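Local coordinates for protein Uly1 (Catenovulum maritimum, PDB 7DRQ) that is an ulvan lyase of polysaccharide lyase family 24 that probably cleaves the marine algal polysaccharide ulvan by beta-elimination and that binds calcium ions, at residues Y378-Q383 against N429-V434. Numbering follows the deposited sequence.
Sequences YSHTYQ and NDFTRV
H380 and N429 meet through one nearly straight hydrogen bond, ND1 of H380 donating to OD1 of N429 at 2.8 Å with an N-H...O angle of 167°. The oxygen lies almost exactly in the imidazole plane, whereas the donor stands well above the plane of the amide carbonyl. Beside this bond, CE1 of H380 approaches CE1 of F431 at 4.1 Å, touching the phenyl ring at its edge. Y382, two residues on from H380 in the same strand, closes in: its CE1 sits 3.8 Å from CB of N429, and the backbone N of N429 lies over one face of the phenol. With CG set between its backbone N and carbonyl carbon (chi1 59°), Y382 folds back along its own strand and lays CD1 over the centre of the imidazole, 3.7 Å above that plane.

Further out, NE2 of H380 is hydrogen-bonded to ND1 of H360, and ND2 of N429 to the carbonyl oxygen of D395, so both nitrogens of the imidazole, and both the oxygen and the nitrogen of the amide, have partners. I409 packs against both H380 and F431. The contact thus joins two neighbouring antiparallel sheets, consistent with adjacent blades of a beta-propeller, through the segment between strands 418-425 and 432-436. Replacing H380 by an alanine removes the imidazole and is likely to leave the amide oxygen of N429 without this donor and to open a gap beside F431 and under the Y382 ring. With both ring nitrogens hydrogen-bonded, the imidazole is held against flipping, and the N-H at ND1 supplies the one directional polar link between the two segments.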
loop_
_atom_site.group_PDB
_atom_site.type_symbol
_atom_site.label_atom_id
_atom_site.label_comp_id
_atom_site.label_asym_id
_atom_site.label_seq_id
_atom_site.Cartn_x
_atom_site.Cartn_y
_atom_site.Cartn_z
ATOM N N TYR A 378 19.716 9.708 0.975
ATOM C CA TYR A 378 18.417 9.881 0.335
ATOM C C TYR A 378 18.624 10.434 -1.068
ATOM O O TYR A 378 19.404 11.370 -1.254
ATOM C CB TYR A 378 17.522 10.806 1.165
ATOM C CG TYR A 378 17.323 10.289 2.570
ATOM C CD1 TYR A 378 16.284 9.414 2.866
ATOM C CD2 TYR A 378 18.193 10.654 3.598
ATOM C CE1 TYR A 378 16.110 8.923 4.144
ATOM C CE2 TYR A 378 18.024 10.170 4.875
ATOM C CZ TYR A 378 16.984 9.310 5.145
ATOM O OH TYR A 378 16.821 8.831 6.423
ATOM N N SER A 379 17.946 9.850 -2.058
ATOM C CA SER A 379 18.122 10.282 -3.439
ATOM C C SER A 379 16.801 10.749 -4.030
ATOM O O SER A 379 15.725 10.271 -3.666
ATOM C CB SER A 379 18.707 9.172 -4.347
ATOM O OG SER A 379 17.945 7.975 -4.270
ATOM N N HIS A 380 16.914 11.706 -4.944
ATOM C CA HIS A 380 15.799 12.208 -5.730
ATOM C C HIS A 380 16.224 12.156 -7.186
ATOM O O HIS A 380 17.195 12.813 -7.573
ATOM C CB HIS A 380 15.441 13.632 -5.314
ATOM C CG HIS A 380 14.272 14.214 -6.043
ATOM N ND1 HIS A 380 13.934 15.548 -5.939
ATOM C CD2 HIS A 380 13.362 13.656 -6.881
ATOM C CE1 HIS A 380 12.863 15.786 -6.679
ATOM N NE2 HIS A 380 12.494 14.655 -7.257
ATOM N N THR A 381 15.513 11.370 -7.981
ATOM C CA THR A 381 15.788 11.232 -9.406
ATOM C C THR A 381 14.620 11.835 -10.170
ATOM O O THR A 381 13.466 11.516 -9.879
ATOM C CB THR A 381 15.966 9.762 -9.783
ATOM O OG1 THR A 381 17.121 9.240 -9.119
ATOM C CG2 THR A 381 16.136 9.607 -11.291
ATOM N N TYR A 382 14.898 12.730 -11.117
ATOM C CA TYR A 382 13.766 13.403 -11.734
ATOM C C TYR A 382 14.076 13.801 -13.167
ATOM O O TYR A 382 15.232 14.016 -13.548
ATOM C CB TYR A 382 13.305 14.620 -10.922
ATOM C CG TYR A 382 14.352 15.683 -10.707
ATOM C CD1 TYR A 382 15.281 15.571 -9.674
ATOM C CD2 TYR A 382 14.411 16.807 -11.534
ATOM C CE1 TYR A 382 16.250 16.548 -9.465
ATOM C CE2 TYR A 382 15.372 17.792 -11.336
ATOM C CZ TYR A 382 16.287 17.656 -10.296
ATOM O OH TYR A 382 17.243 18.625 -10.092
ATOM N N GLN A 383 13.014 13.865 -13.960
ATOM C CA GLN A 383 13.105 14.189 -15.380
ATOM C C GLN A 383 11.986 15.179 -15.675
ATOM O O GLN A 383 10.804 14.833 -15.569
ATOM C CB GLN A 383 12.986 12.936 -16.240
ATOM C CG GLN A 383 13.235 13.198 -17.722
ATOM C CD GLN A 383 12.857 12.024 -18.612
ATOM O OE1 GLN A 383 11.839 11.373 -18.399
ATOM N NE2 GLN A 383 13.675 11.765 -19.631
ATOM N N ASN A 429 13.919 20.106 -7.983
ATOM C CA ASN A 429 14.224 19.659 -6.627
ATOM C C ASN A 429 14.140 20.820 -5.633
ATOM O O ASN A 429 14.823 20.820 -4.604
ATOM C CB ASN A 429 15.608 19.007 -6.588
ATOM C CG ASN A 429 15.926 18.350 -5.250
ATOM O OD1 ASN A 429 15.081 17.684 -4.632
ATOM N ND2 ASN A 429 17.153 18.553 -4.789
ATOM N N ASP A 430 13.287 21.806 -5.905
ATOM C CA ASP A 430 13.283 23.052 -5.122
ATOM C C ASP A 430 12.050 23.078 -4.221
ATOM O O ASP A 430 11.009 23.643 -4.569
ATOM C CB ASP A 430 13.332 24.255 -6.040
ATOM C CG ASP A 430 14.638 24.343 -6.808
ATOM O OD1 ASP A 430 15.707 24.088 -6.207
ATOM O OD2 ASP A 430 14.588 24.666 -8.014
ATOM N N PHE A 431 12.185 22.479 -3.047
ATOM C CA PHE A 431 11.087 22.399 -2.102
ATOM C C PHE A 431 11.076 23.600 -1.173
ATOM O O PHE A 431 12.124 24.142 -0.809
ATOM C CB PHE A 431 11.181 21.115 -1.273
ATOM C CG PHE A 431 10.865 19.879 -2.057
ATOM C CD1 PHE A 431 11.854 19.249 -2.797
ATOM C CD2 PHE A 431 9.575 19.366 -2.076
ATOM C CE1 PHE A 431 11.562 18.100 -3.548
ATOM C CE2 PHE A 431 9.272 18.218 -2.814
ATOM C CZ PHE A 431 10.273 17.589 -3.546
ATOM N N THR A 432 9.870 24.008 -0.793
ATOM C CA THR A 432 9.667 24.981 0.270
ATOM C C THR A 432 8.537 24.492 1.162
ATOM O O THR A 432 7.583 23.862 0.690
ATOM C CB THR A 432 9.323 26.372 -0.276
ATOM O OG1 THR A 432 8.105 26.303 -1.019
ATOM C CG2 THR A 432 10.418 26.899 -1.178
ATOM N N ARG A 433 8.635 24.792 2.461
ATOM C CA ARG A 433 7.543 24.436 3.353
ATOM C C ARG A 433 6.370 25.389 3.147
ATOM O O ARG A 433 6.519 26.611 3.238
ATOM C CB ARG A 433 7.973 24.452 4.817
ATOM C CG ARG A 433 6.856 23.903 5.697
ATOM C CD ARG A 433 7.343 23.403 7.027
ATOM N NE ARG A 433 8.177 22.216 6.904
ATOM C CZ ARG A 433 8.613 21.522 7.946
ATOM N NH1 ARG A 433 8.284 21.902 9.176
ATOM N NH2 ARG A 433 9.373 20.457 7.769
ATOM N N VAL A 434 5.196 24.824 2.876
ATOM C CA VAL A 434 4.008 25.606 2.564
ATOM C C VAL A 434 2.861 25.334 3.523
ATOM O O VAL A 434 1.810 25.977 3.413
ATOM C CB VAL A 434 3.563 25.371 1.106
ATOM C CG1 VAL A 434 4.541 26.038 0.136
ATOM C CG2 VAL A 434 3.521 23.888 0.812
#